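Local coordinates for TraI domain-containing protein (Salmonella typhi, PDB 2IPQ), which is of unknown function but, as the C-terminal domain of a TraI-like putative nickase/helicase, may take part in conjugal DNA transfer, at residues W12-V26 with K107-Y119. Sequence-based numbering, arbitrary orientation.
Sequences WSWLRDGLREGDIPV and KLTGYLIKMSEIY
Ile118 packs as a knob against helix 4-20, in a hole formed by Trp12, Leu15, Arg16 and Leu19. With chi1 at -48°, CG1 stands anti to the carbonyl carbon and carries CD1 to 3.6 Å from Trp12 CH2 and against Leu15 CD1, whose side chain runs at about a right angle to the isoleucine; CG2 is left anti to the backbone N, 3.6 Å from Leu19 CB. The same CG2 sits 3.8 Å above the centre of the Tyr119 ring, so that one methyl packs against both the helix and the phenol. Trp12 brings CZ2 to 3.5 Å from Glu117 O and turns the edge of its ring to Ile113 CG2, while Arg16 CB lies over the centre of one indole face.

This apolar seam joins the N-terminal helix to the short, weakly bonded helix 115-118 that follows strand 105-114, the middle strand of an antiparallel five-stranded sheet in a domain assigned to the helix-turn-helix clan.

Ile118 O lies over one face of the Arg20 guanidinium, out of line with its N-H bonds, so NE approaches it without a hydrogen bond. At the C-terminal end of helix 4-20 Tyr119 OH reaches Leu19 CB at 3.7 Å, and a water in the phenol plane bridges this hydroxyl and Leu19 O; the water oxygen lies 2.5 Å from Leu19 O, to which it donates. Leu19 O also accepts from Gly22 N within the helix-ending Schellman motif, with Gly22 at positive phi. Met115 O accepts hydrogen bonds from both Ile118 N and Tyr119 N, and Leu35 of strand 33-36 touches Tyr119 and Val26.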
ATOM      1  N   TRP A  12      -5.821  -9.430  -0.708  1.00 48.39           N
ATOM      2  CA  TRP A  12      -5.429  -8.847  -1.987  1.00 47.35           C
ATOM      3  C   TRP A  12      -6.688  -8.429  -2.779  1.00 49.12           C
ATOM      4  O   TRP A  12      -6.731  -7.366  -3.425  1.00 47.85           O
ATOM      5  CB  TRP A  12      -4.608  -9.874  -2.767  1.00 49.55           C
ATOM      6  CG  TRP A  12      -4.399  -9.503  -4.191  1.00 51.68           C
ATOM      7  CD1 TRP A  12      -4.938 -10.110  -5.279  1.00 52.48           C
ATOM      8  CD2 TRP A  12      -3.578  -8.434  -4.685  1.00 50.42           C
ATOM      9  NE1 TRP A  12      -4.507  -9.488  -6.425  1.00 54.13           N
ATOM     10  CE2 TRP A  12      -3.676  -8.451  -6.086  1.00 52.08           C
ATOM     11  CE3 TRP A  12      -2.781  -7.457  -4.072  1.00 55.71           C
ATOM     12  CZ2 TRP A  12      -3.003  -7.534  -6.895  1.00 52.79           C
ATOM     13  CZ3 TRP A  12      -2.108  -6.545  -4.869  1.00 56.57           C
ATOM     14  CH2 TRP A  12      -2.225  -6.590  -6.270  1.00 55.96           C
ATOM     15  N   SER A  13      -7.713  -9.276  -2.716  1.00 44.28           N
ATOM     16  CA  SER A  13      -9.014  -8.957  -3.272  1.00 46.36           C
ATOM     17  C   SER A  13      -9.608  -7.674  -2.675  1.00 46.09           C
ATOM     18  O   SER A  13     -10.155  -6.833  -3.391  1.00 45.94           O
ATOM     19  CB  SER A  13      -9.969 -10.139  -3.045  1.00 43.84           C
ATOM     20  OG  SER A  13     -11.282  -9.768  -3.399  1.00 60.02           O
ATOM     21  N   TRP A  14      -9.498  -7.521  -1.354  1.00 47.75           N
ATOM     22  CA  TRP A  14      -9.967  -6.313  -0.665  1.00 48.10           C
ATOM     23  C   TRP A  14      -9.189  -5.058  -1.086  1.00 48.66           C
ATOM     24  O   TRP A  14      -9.773  -3.999  -1.345  1.00 50.20           O
ATOM     25  CB  TRP A  14      -9.892  -6.521   0.858  1.00 48.57           C
ATOM     26  CG  TRP A  14      -9.989  -5.239   1.696  1.00 46.49           C
ATOM     27  CD1 TRP A  14     -11.125  -4.657   2.192  1.00 49.85           C
ATOM     28  CD2 TRP A  14      -8.897  -4.412   2.116  1.00 50.03           C
ATOM     29  NE1 TRP A  14     -10.806  -3.509   2.891  1.00 52.83           N
ATOM     30  CE2 TRP A  14      -9.443  -3.341   2.863  1.00 53.99           C
ATOM     31  CE3 TRP A  14      -7.502  -4.476   1.937  1.00 50.43           C
ATOM     32  CZ2 TRP A  14      -8.644  -2.339   3.432  1.00 50.92           C
ATOM     33  CZ3 TRP A  14      -6.714  -3.480   2.497  1.00 52.19           C
ATOM     34  CH2 TRP A  14      -7.292  -2.423   3.242  1.00 50.05           C
ATOM     35  N   LEU A  15      -7.870  -5.169  -1.132  1.00 49.67           N
ATOM     36  CA  LEU A  15      -6.995  -4.027  -1.468  1.00 50.34           C
ATOM     37  C   LEU A  15      -7.213  -3.621  -2.924  1.00 49.72           C
ATOM     38  O   LEU A  15      -7.391  -2.441  -3.262  1.00 51.50           O
ATOM     39  CB  LEU A  15      -5.516  -4.444  -1.325  1.00 53.88           C
ATOM     40  CG  LEU A  15      -4.363  -3.421  -1.299  1.00 53.62           C
ATOM     41  CD1 LEU A  15      -3.600  -3.409  -2.573  1.00 60.13           C
ATOM     42  CD2 LEU A  15      -4.759  -1.999  -0.852  1.00 55.23           C
ATOM     43  N   ARG A  16      -7.174  -4.608  -3.792  1.00 48.42           N
ATOM     44  CA  ARG A  16      -7.208  -4.356  -5.220  1.00 51.52           C
ATOM     45  C   ARG A  16      -8.578  -3.819  -5.670  1.00 51.06           C
ATOM     46  O   ARG A  16      -8.663  -2.799  -6.369  1.00 49.30           O
ATOM     47  CB  ARG A  16      -6.845  -5.628  -5.960  1.00 47.21           C
ATOM     48  CG  ARG A  16      -6.494  -5.434  -7.388  1.00 54.98           C
ATOM     49  CD  ARG A  16      -7.475  -6.167  -8.244  1.00 64.39           C
ATOM     50  NE  ARG A  16      -7.315  -7.621  -8.238  1.00 68.01           N
ATOM     51  CZ  ARG A  16      -8.283  -8.484  -7.917  1.00 70.12           C
ATOM     52  NH1 ARG A  16      -8.066  -9.806  -7.943  1.00 63.90           N
ATOM     53  NH2 ARG A  16      -9.473  -8.029  -7.564  1.00 64.41           N
ATOM     54  N   ASP A  17      -9.644  -4.497  -5.261  1.00 49.97           N
ATOM     55  CA  ASP A  17     -10.977  -4.052  -5.627  1.00 51.15           C
ATOM     56  C   ASP A  17     -11.373  -2.786  -4.869  1.00 50.80           C
ATOM     57  O   ASP A  17     -12.192  -2.012  -5.332  1.00 51.03           O
ATOM     58  CB  ASP A  17     -12.000  -5.186  -5.443  1.00 51.18           C
ATOM     59  CG  ASP A  17     -11.726  -6.402  -6.370  1.00 53.26           C
ATOM     60  OD1 ASP A  17     -10.829  -6.322  -7.238  1.00 55.99           O
ATOM     61  OD2 ASP A  17     -12.410  -7.446  -6.246  1.00 60.19           O
ATOM     62  N   GLY A  18     -10.780  -2.566  -3.702  1.00 49.84           N
ATOM     63  CA  GLY A  18     -11.030  -1.336  -2.968  1.00 50.15           C
ATOM     64  C   GLY A  18     -10.403  -0.100  -3.598  1.00 50.86           C
ATOM     65  O   GLY A  18     -11.011   0.969  -3.601  1.00 50.30           O
ATOM     66  N   LEU A  19      -9.186  -0.245  -4.124  1.00 50.06           N
ATOM     67  CA  LEU A  19      -8.516   0.844  -4.823  1.00 51.12           C
ATOM     68  C   LEU A  19      -9.158   1.111  -6.165  1.00 51.41           C
ATOM     69  O   LEU A  19      -9.347   2.265  -6.538  1.00 53.02           O
ATOM     70  CB  LEU A  19      -7.038   0.508  -5.033  1.00 51.12           C
ATOM     71  CG  LEU A  19      -6.229   0.569  -3.741  1.00 52.97           C
ATOM     72  CD1 LEU A  19      -4.789   0.158  -3.977  1.00 44.41           C
ATOM     73  CD2 LEU A  19      -6.329   1.991  -3.202  1.00 50.22           C
ATOM     74  N   ARG A  20      -9.486   0.037  -6.886  1.00 50.96           N
ATOM     75  CA  ARG A  20     -10.276   0.104  -8.131  1.00 51.06           C
ATOM     76  C   ARG A  20     -11.665   0.760  -8.042  1.00 50.27           C
ATOM     77  O   ARG A  20     -12.127   1.369  -9.012  1.00 50.89           O
ATOM     78  CB  ARG A  20     -10.457  -1.286  -8.722  0.50 49.43           C
ATOM     79  CG  ARG A  20      -9.240  -1.806  -9.380  1.00 50.01           C
ATOM     80  CD  ARG A  20      -9.585  -2.850 -10.421  1.00 52.46           C
ATOM     81  NE  ARG A  20      -8.573  -3.896 -10.424  1.00 62.13           N
ATOM     82  CZ  ARG A  20      -8.368  -4.733 -11.435  1.00 67.42           C
ATOM     83  NH1 ARG A  20      -9.119  -4.624 -12.521  1.00 68.06           N
ATOM     84  NH2 ARG A  20      -7.418  -5.669 -11.364  1.00 63.39           N
ATOM     85  N   GLU A  21     -12.341   0.619  -6.908  1.00 49.80           N
ATOM     86  CA  GLU A  21     -13.657   1.228  -6.752  1.00 50.12           C
ATOM     87  C   GLU A  21     -13.581   2.539  -6.002  1.00 51.83           C
ATOM     88  O   GLU A  21     -14.609   3.132  -5.669  1.00 52.06           O
ATOM     89  CB  GLU A  21     -14.619   0.282  -6.054  1.00 51.47           C
ATOM     90  CG  GLU A  21     -14.828  -1.058  -6.784  1.00 53.82           C
ATOM     91  CD  GLU A  21     -15.425  -0.893  -8.186  1.00 57.49           C
ATOM     92  OE1 GLU A  21     -16.496  -0.254  -8.323  1.00 50.89           O
ATOM     93  OE2 GLU A  21     -14.810  -1.412  -9.151  1.00 58.80           O
ATOM     94  N   GLY A  22     -12.360   3.002  -5.734  1.00 53.60           N
ATOM     95  CA  GLY A  22     -12.172   4.243  -4.972  1.00 54.40           C
ATOM     96  C   GLY A  22     -12.756   4.131  -3.577  1.00 54.85           C
ATOM     97  O   GLY A  22     -13.307   5.079  -3.067  1.00 56.80           O
ATOM     98  N   ASP A  23     -12.627   2.959  -2.965  1.00 56.62           N
ATOM     99  CA  ASP A  23     -13.261   2.651  -1.688  1.00 57.41           C
ATOM    100  C   ASP A  23     -12.251   2.708  -0.520  1.00 57.89           C
ATOM    101  O   ASP A  23     -12.640   2.759   0.641  1.00 57.92           O
ATOM    102  CB  ASP A  23     -13.851   1.247  -1.769  1.00 58.59           C
ATOM    103  CG  ASP A  23     -15.108   1.078  -0.928  1.00 64.97           C
ATOM    104  OD1 ASP A  23     -15.937   2.035  -0.848  1.00 66.63           O
ATOM    105  OD2 ASP A  23     -15.264  -0.030  -0.354  1.00 67.34           O
ATOM    106  N   ILE A  24     -10.958   2.686  -0.838  1.00 55.47           N
ATOM    107  CA  ILE A  24      -9.887   2.799   0.167  1.00 54.48           C
ATOM    108  C   ILE A  24      -9.212   4.159  -0.071  1.00 52.97           C
ATOM    109  O   ILE A  24      -8.809   4.431  -1.192  1.00 53.71           O
ATOM    110  CB  ILE A  24      -8.859   1.632  -0.024  1.00 52.62           C
ATOM    111  CG1 ILE A  24      -9.462   0.285   0.393  1.00 51.78           C
ATOM    112  CG2 ILE A  24      -7.551   1.850   0.736  1.00 56.69           C
ATOM    113  CD1 ILE A  24      -8.763  -0.906  -0.291  1.00 50.73           C
ATOM    114  N   PRO A  25      -9.112   5.023   0.970  1.00 52.79           N
ATOM    115  CA  PRO A  25      -8.440   6.326   0.821  1.00 52.17           C
ATOM    116  C   PRO A  25      -6.985   6.267   0.318  1.00 52.22           C
ATOM    117  O   PRO A  25      -6.193   5.438   0.746  1.00 47.88           O
ATOM    118  CB  PRO A  25      -8.487   6.911   2.232  1.00 52.82           C
ATOM    119  CG  PRO A  25      -9.755   6.272   2.833  1.00 55.65           C
ATOM    120  CD  PRO A  25      -9.640   4.840   2.336  1.00 51.58           C
ATOM    121  N   VAL A  26      -6.642   7.173  -0.585  1.00 53.48           N
ATOM    122  CA  VAL A  26      -5.356   7.100  -1.269  1.00 54.87           C
ATOM    123  C   VAL A  26      -4.915   8.584  -1.361  1.00 54.87           C
ATOM    124  O   VAL A  26      -5.762   9.448  -1.537  1.00 51.76           O
ATOM    125  CB  VAL A  26      -5.589   6.381  -2.658  1.00 57.24           C
ATOM    126  CG1 VAL A  26      -6.447   7.246  -3.599  1.00 55.73           C
ATOM    127  CG2 VAL A  26      -4.322   5.952  -3.305  1.00 58.72           C
ATOM    128  N   LYS A 107       7.940   9.288   8.936  1.00 43.32           N
ATOM    129  CA  LYS A 107       8.682   8.315   8.179  1.00 45.00           C
ATOM    130  C   LYS A 107       7.936   7.002   8.207  1.00 45.12           C
ATOM    131  O   LYS A 107       7.497   6.558   9.270  1.00 46.68           O
ATOM    132  CB  LYS A 107      10.085   8.171   8.745  1.00 44.66           C
ATOM    133  CG  LYS A 107      11.116   8.252   7.656  1.00 49.00           C
ATOM    134  CD  LYS A 107      11.994   9.404   7.858  1.00 41.17           C
ATOM    135  CE  LYS A 107      12.429   9.976   6.520  1.00 49.92           C
ATOM    136  NZ  LYS A 107      12.550  11.485   6.643  1.00 50.92           N
ATOM    137  N   LEU A 108       7.770   6.396   7.033  1.00 43.90           N
ATOM    138  CA  LEU A 108       6.978   5.199   6.887  1.00 43.83           C
ATOM    139  C   LEU A 108       7.799   4.170   6.106  1.00 45.78           C
ATOM    140  O   LEU A 108       8.736   4.526   5.393  1.00 43.17           O
ATOM    141  CB  LEU A 108       5.729   5.516   6.053  1.00 43.43           C
ATOM    142  CG  LEU A 108       4.683   6.527   6.503  1.00 47.18           C
ATOM    143  CD1 LEU A 108       3.659   6.648   5.367  1.00 47.53           C
ATOM    144  CD2 LEU A 108       4.044   6.060   7.815  1.00 49.32           C
ATOM    145  N   THR A 109       7.426   2.902   6.236  1.00 45.25           N
ATOM    146  CA  THR A 109       7.951   1.840   5.373  1.00 47.98           C
ATOM    147  C   THR A 109       6.793   0.985   4.865  1.00 47.19           C
ATOM    148  O   THR A 109       5.720   0.964   5.470  1.00 44.48           O
ATOM    149  CB  THR A 109       9.107   0.985   6.032  1.00 47.67           C
ATOM    150  OG1 THR A 109       8.723  -0.367   6.192  1.00 58.29           O
ATOM    151  CG2 THR A 109       9.547   1.537   7.355  1.00 46.37           C
ATOM    152  N   GLY A 110       7.003   0.306   3.741  1.00 47.69           N
ATOM    153  CA  GLY A 110       5.983  -0.562   3.204  1.00 46.51           C
ATOM    154  C   GLY A 110       6.352  -1.050   1.828  1.00 45.38           C
ATOM    155  O   GLY A 110       7.483  -0.945   1.407  1.00 43.46           O
ATOM    156  N   TYR A 111       5.357  -1.561   1.128  1.00 45.41           N
ATOM    157  CA  TYR A 111       5.552  -2.292  -0.103  1.00 45.78           C
ATOM    158  C   TYR A 111       5.346  -1.348  -1.254  1.00 44.73           C
ATOM    159  O   TYR A 111       4.575  -0.400  -1.147  1.00 45.56           O
ATOM    160  CB  TYR A 111       4.504  -3.402  -0.175  1.00 46.12           C
ATOM    161  CG  TYR A 111       4.705  -4.509   0.840  1.00 47.66           C
ATOM    162  CD1 TYR A 111       3.863  -4.630   1.965  1.00 50.56           C
ATOM    163  CD2 TYR A 111       5.729  -5.436   0.681  1.00 50.41           C
ATOM    164  CE1 TYR A 111       4.055  -5.685   2.916  1.00 47.19           C
ATOM    165  CE2 TYR A 111       5.929  -6.479   1.607  1.00 49.47           C
ATOM    166  CZ  TYR A 111       5.094  -6.595   2.717  1.00 53.01           C
ATOM    167  OH  TYR A 111       5.317  -7.627   3.613  1.00 50.03           O
ATOM    168  N   LEU A 112       6.027  -1.611  -2.356  1.00 43.54           N
ATOM    169  CA  LEU A 112       5.659  -1.048  -3.649  1.00 45.06           C
ATOM    170  C   LEU A 112       4.976  -2.075  -4.537  1.00 44.40           C
ATOM    171  O   LEU A 112       5.456  -3.188  -4.688  1.00 46.99           O
ATOM    172  CB  LEU A 112       6.909  -0.525  -4.368  1.00 45.36           C
ATOM    173  CG  LEU A 112       7.551   0.737  -3.765  1.00 45.59           C
ATOM    174  CD1 LEU A 112       8.681   1.114  -4.656  1.00 44.15           C
ATOM    175  CD2 LEU A 112       6.561   1.836  -3.713  1.00 41.18           C
ATOM    176  N   ILE A 113       3.861  -1.711  -5.141  1.00 42.43           N
ATOM    177  CA  ILE A 113       3.180  -2.625  -6.047  1.00 42.60           C
ATOM    178  C   ILE A 113       2.964  -1.939  -7.387  1.00 43.19           C
ATOM    179  O   ILE A 113       2.420  -0.833  -7.432  1.00 42.73           O
ATOM    180  CB  ILE A 113       1.810  -2.976  -5.455  1.00 43.28           C
ATOM    181  CG1 ILE A 113       2.003  -3.704  -4.122  1.00 42.80           C
ATOM    182  CG2 ILE A 113       0.944  -3.759  -6.472  1.00 41.61           C
ATOM    183  CD1 ILE A 113       0.823  -3.562  -3.199  1.00 51.30           C
ATOM    184  N   LYS A 114       3.377  -2.593  -8.465  1.00 43.72           N
ATOM    185  CA  LYS A 114       3.234  -2.057  -9.814  1.00 46.60           C
ATOM    186  C   LYS A 114       1.805  -1.644 -10.042  1.00 48.45           C
ATOM    187  O   LYS A 114       0.903  -2.428  -9.739  1.00 47.15           O
ATOM    188  CB  LYS A 114       3.565  -3.124 -10.844  1.00 43.87           C
ATOM    189  CG  LYS A 114       5.014  -3.305 -11.130  1.00 51.25           C
ATOM    190  CD  LYS A 114       5.224  -4.287 -12.306  1.00 49.92           C
ATOM    191  CE  LYS A 114       4.619  -3.747 -13.600  1.00 49.83           C
ATOM    192  NZ  LYS A 114       5.104  -4.456 -14.821  1.00 63.42           N
HETATM  193  N   MSE A 115       1.608  -0.438 -10.580  1.00 49.84           N
HETATM  194  CA  MSE A 115       0.272   0.127 -10.808  1.00 59.09           C
HETATM  195  C   MSE A 115      -0.679  -0.825 -11.519  1.00 55.77           C
HETATM  196  O   MSE A 115      -1.856  -0.902 -11.175  1.00 55.43           O
HETATM  197  CB  MSE A 115       0.349   1.392 -11.666  1.00 59.56           C
HETATM  198  CG  MSE A 115       1.294   2.431 -11.153  1.00 66.33           C
HETATM  199 SE   MSE A 115       0.402   4.045 -10.586  1.00 82.95          SE
HETATM  200  CE  MSE A 115       0.923   5.232 -12.051  1.00 69.99           C
ATOM    201  N   SER A 116      -0.165  -1.534 -12.522  1.00 53.61           N
ATOM    202  CA  SER A 116      -0.986  -2.369 -13.367  1.00 52.72           C
ATOM    203  C   SER A 116      -1.395  -3.693 -12.705  1.00 53.43           C
ATOM    204  O   SER A 116      -2.163  -4.456 -13.285  1.00 54.42           O
ATOM    205  CB  SER A 116      -0.241  -2.655 -14.668  1.00 53.35           C
ATOM    206  OG  SER A 116       0.944  -3.387 -14.394  1.00 52.49           O
ATOM    207  N   GLU A 117      -0.889  -3.986 -11.508  1.00 52.48           N
ATOM    208  CA  GLU A 117      -1.425  -5.116 -10.753  1.00 52.97           C
ATOM    209  C   GLU A 117      -2.742  -4.707 -10.067  1.00 51.90           C
ATOM    210  O   GLU A 117      -3.554  -5.559  -9.717  1.00 51.47           O
ATOM    211  CB  GLU A 117      -0.410  -5.662  -9.729  1.00 52.55           C
ATOM    212  CG  GLU A 117       0.952  -6.131 -10.307  1.00 59.69           C
ATOM    213  CD  GLU A 117       1.072  -7.653 -10.556  1.00 70.10           C
ATOM    214  OE1 GLU A 117       0.044  -8.354 -10.745  1.00 72.55           O
ATOM    215  OE2 GLU A 117       2.221  -8.154 -10.571  1.00 71.84           O
ATOM    216  N   ILE A 118      -2.935  -3.399  -9.879  1.00 49.67           N
ATOM    217  CA  ILE A 118      -4.154  -2.859  -9.267  1.00 47.95           C
ATOM    218  C   ILE A 118      -5.051  -2.235 -10.316  1.00 46.68           C
ATOM    219  O   ILE A 118      -6.195  -2.645 -10.491  1.00 47.86           O
ATOM    220  CB  ILE A 118      -3.874  -1.715  -8.260  1.00 47.66           C
ATOM    221  CG1 ILE A 118      -2.760  -2.070  -7.262  1.00 49.14           C
ATOM    222  CG2 ILE A 118      -5.194  -1.233  -7.631  1.00 41.46           C
ATOM    223  CD1 ILE A 118      -3.108  -3.129  -6.281  1.00 52.71           C
ATOM    224  N   TYR A 119      -4.518  -1.227 -11.000  1.00 45.11           N
ATOM    225  CA  TYR A 119      -5.280  -0.427 -11.944  1.00 45.46           C
ATOM    226  C   TYR A 119      -4.981  -0.896 -13.356  1.00 47.05           C
ATOM    227  O   TYR A 119      -5.741  -1.656 -13.949  1.00 50.02           O
ATOM    228  CB  TYR A 119      -4.876   1.043 -11.828  1.00 44.06           C
ATOM    229  CG  TYR A 119      -5.043   1.660 -10.451  1.00 43.05           C
ATOM    230  CD1 TYR A 119      -3.944   1.882  -9.629  1.00 42.26           C
ATOM    231  CD2 TYR A 119      -6.299   2.040  -9.977  1.00 44.08           C
ATOM    232  CE1 TYR A 119      -4.085   2.464  -8.360  1.00 37.90           C
ATOM    233  CE2 TYR A 119      -6.450   2.617  -8.715  1.00 46.04           C
ATOM    234  CZ  TYR A 119      -5.330   2.820  -7.913  1.00 43.03           C
ATOM    235  OH  TYR A 119      -5.460   3.388  -6.667  1.00 41.35           O
TER
HETATM  236  O   HOH W   1      -7.852   4.295  -6.191  1.00 35.91           O